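Local coordinates for protein ADP-ribosylating toxin CARDS (Mycoplasma pneumoniae, PDB 4TLV) that transfers the ADP-ribosyl group of NAD(+) to multiple target proteins as the main virulence factor of its bacterium, and causes vacuolization of mammalian cells, at residues S529-T534 / F543-C548. Sequence-based numbering, arbitrary orientation.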
loop_
_atom_site.group_PDB
_atom_site.type_symbol
_atom_site.label_atom_id
_atom_site.label_comp_id
_atom_site.label_asym_id
_atom_site.label_seq_id
_atom_site.Cartn_x
_atom_site.Cartn_y
_atom_site.Cartn_z
ATOM N N SER A 529 7.405 4.691 17.544
ATOM C CA SER A 529 7.536 6.068 18.047
ATOM C C SER A 529 8.774 6.730 17.492
ATOM O O SER A 529 9.854 6.144 17.510
ATOM C CB SER A 529 7.665 6.094 19.580
ATOM O OG SER A 529 6.573 5.454 20.201
ATOM N N ARG A 530 8.628 7.966 17.028
ATOM C CA ARG A 530 9.767 8.741 16.565
ATOM C C ARG A 530 10.495 9.407 17.737
ATOM O O ARG A 530 11.703 9.563 17.703
ATOM C CB ARG A 530 9.323 9.805 15.534
ATOM C CG ARG A 530 8.738 9.216 14.236
ATOM C CD ARG A 530 8.075 10.311 13.395
ATOM N NE ARG A 530 9.061 11.324 13.006
ATOM C CZ ARG A 530 9.797 11.276 11.898
ATOM N NH1 ARG A 530 9.638 10.279 11.030
ATOM N NH2 ARG A 530 10.674 12.238 11.648
ATOM N N ASP A 531 9.737 9.781 18.766
ATOM C CA ASP A 531 10.255 10.502 19.928
ATOM C C ASP A 531 11.240 11.598 19.507
ATOM O O ASP A 531 10.916 12.407 18.647
ATOM C CB ASP A 531 10.845 9.532 20.970
ATOM C CG ASP A 531 9.782 8.574 21.556
ATOM O OD1 ASP A 531 8.647 9.013 21.840
ATOM O OD2 ASP A 531 10.082 7.379 21.738
ATOM N N ASP A 532 12.437 11.621 20.092
ATOM C CA ASP A 532 13.435 12.639 19.747
ATOM C C ASP A 532 14.562 12.068 18.894
ATOM O O ASP A 532 15.652 12.630 18.844
ATOM C CB ASP A 532 14.039 13.271 21.011
ATOM C CG ASP A 532 13.027 14.075 21.807
ATOM O OD1 ASP A 532 12.268 14.862 21.195
ATOM O OD2 ASP A 532 12.996 13.927 23.051
ATOM N N LEU A 533 14.310 10.937 18.242
ATOM C CA LEU A 533 15.312 10.321 17.383
ATOM C C LEU A 533 15.664 11.202 16.208
ATOM O O LEU A 533 14.802 11.901 15.669
ATOM C CB LEU A 533 14.808 8.975 16.850
ATOM C CG LEU A 533 14.634 7.923 17.944
ATOM C CD1 LEU A 533 13.904 6.676 17.421
ATOM C CD2 LEU A 533 15.993 7.570 18.515
ATOM N N THR A 534 16.927 11.142 15.796
ATOM C CA THR A 534 17.349 11.755 14.548
ATOM C C THR A 534 16.990 10.800 13.410
ATOM O O THR A 534 17.457 9.664 13.374
ATOM C CB THR A 534 18.858 12.070 14.574
ATOM O OG1 THR A 534 19.132 12.914 15.699
ATOM C CG2 THR A 534 19.303 12.784 13.288
ATOM N N PHE A 543 15.606 4.546 12.319
ATOM C CA PHE A 543 15.348 4.004 13.657
ATOM C C PHE A 543 13.989 4.447 14.191
ATOM O O PHE A 543 13.498 5.538 13.860
ATOM C CB PHE A 543 16.400 4.518 14.656
ATOM C CG PHE A 543 17.783 3.998 14.421
ATOM C CD1 PHE A 543 18.071 2.643 14.547
ATOM C CD2 PHE A 543 18.819 4.877 14.147
ATOM C CE1 PHE A 543 19.371 2.175 14.358
ATOM C CE2 PHE A 543 20.112 4.416 13.956
ATOM C CZ PHE A 543 20.386 3.067 14.061
ATOM N N ARG A 544 13.394 3.605 15.035
ATOM C CA ARG A 544 12.224 3.963 15.827
ATOM C C ARG A 544 12.333 3.323 17.208
ATOM O O ARG A 544 13.019 2.316 17.380
ATOM C CB ARG A 544 10.938 3.431 15.180
ATOM C CG ARG A 544 10.627 3.985 13.785
ATOM C CD ARG A 544 10.221 5.473 13.853
ATOM N NE ARG A 544 9.749 5.923 12.532
ATOM C CZ ARG A 544 10.546 6.236 11.514
ATOM N NH1 ARG A 544 11.874 6.183 11.640
ATOM N NH2 ARG A 544 10.015 6.623 10.359
ATOM N N HIS A 545 11.633 3.895 18.178
ATOM C CA HIS A 545 11.331 3.188 19.414
ATOM C C HIS A 545 10.068 2.348 19.192
ATOM O O HIS A 545 9.211 2.707 18.386
ATOM C CB HIS A 545 11.125 4.174 20.570
ATOM C CG HIS A 545 12.371 4.915 20.948
ATOM N ND1 HIS A 545 12.354 6.174 21.507
ATOM C CD2 HIS A 545 13.677 4.582 20.811
ATOM C CE1 HIS A 545 13.596 6.579 21.717
ATOM N NE2 HIS A 545 14.418 5.631 21.304
ATOM N N ILE A 546 9.967 1.227 19.897
ATOM C CA ILE A 546 8.799 0.354 19.786
ATOM C C ILE A 546 8.237 0.090 21.177
ATOM O O ILE A 546 8.977 -0.277 22.082
ATOM C CB ILE A 546 9.148 -0.977 19.061
ATOM C CG1 ILE A 546 9.656 -0.682 17.643
ATOM C CG2 ILE A 546 7.929 -1.909 19.026
ATOM C CD1 ILE A 546 10.128 -1.903 16.873
ATOM N N ARG A 547 6.941 0.311 21.350
ATOM C CA ARG A 547 6.289 0.132 22.645
ATOM C C ARG A 547 5.053 -0.750 22.521
ATOM O O ARG A 547 4.413 -0.802 21.471
ATOM C CB ARG A 547 5.882 1.481 23.233
ATOM C CG ARG A 547 7.070 2.347 23.648
ATOM C CD ARG A 547 6.633 3.648 24.315
ATOM N NE ARG A 547 7.799 4.385 24.810
ATOM C CZ ARG A 547 8.534 5.208 24.074
ATOM N NH1 ARG A 547 8.233 5.417 22.794
ATOM N NH2 ARG A 547 9.573 5.829 24.616
ATOM N N CYS A 548 4.705 -1.418 23.613
ATOM C CA CYS A 548 3.550 -2.299 23.651
ATOM C C CYS A 548 2.304 -1.510 24.069
ATOM O O CYS A 548 2.371 -0.661 24.962
ATOM C CB CYS A 548 3.842 -3.452 24.626
ATOM S SG CYS A 548 2.478 -4.566 24.918
HETATM O O HOH W 1 16.638 7.135 12.271
#
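Asp531 reaches across to His545 and Arg547 and meets both with a single oxygen, an example of one carboxylate atom tying a turn to the strand beside it. The anti lone pair of OD2 accepts from ND1 of His545 in the plane of the ring, 2.6 Å from ND1 to OD2 and nearly straight at 166°. On its syn side the same OD2 takes NH1 of Arg547, 2.9 Å away and in the guanidinium plane, in a salt bridge to which NH2 adds a weak bond. The Arg547 chain is extended from CG to NE (chi2 -176°, chi3 175°), which carries its guanidinium out to the turn. Carboxylate and guanidinium meet tip to tip, their planes steeply inclined. Two donors thus fix OD2, and the carboxylate would tend to favour a protonated imidazole, an effect that the positive charge of Arg547 at the same oxygen would partly offset. Leu533 packs over one face of that ring: its CD1 sits 4.0 Å above the centre of the His545 ring in a CH-pi contact, while CD2 approaches NE2.

The backbone sets this up. Ser529 and His545 form an antiparallel hydrogen-bonded pair, N of Ser529 lying 2.8 Å from O of His545 and N of His545 2.9 Å from O of Ser529, and a type II' turn from Arg530 to Leu533 then brings Asp531 and Leu533 back over the strand. Arg530 and Arg544 run side by side despite their like charge, NH2 of Arg544 having a salt bridge to Asp589.

Asp101, on helix 92-104 of the mART domain, hydrogen-bonds Ser529 OG, and Gln105, just past that helix, Asp531 OD1, so this edge of the D3 beta-trefoil meets the catalytic domain. Strand 543-548 lies between 526-529, an outermost strand of the D3 sheet, and 578-583.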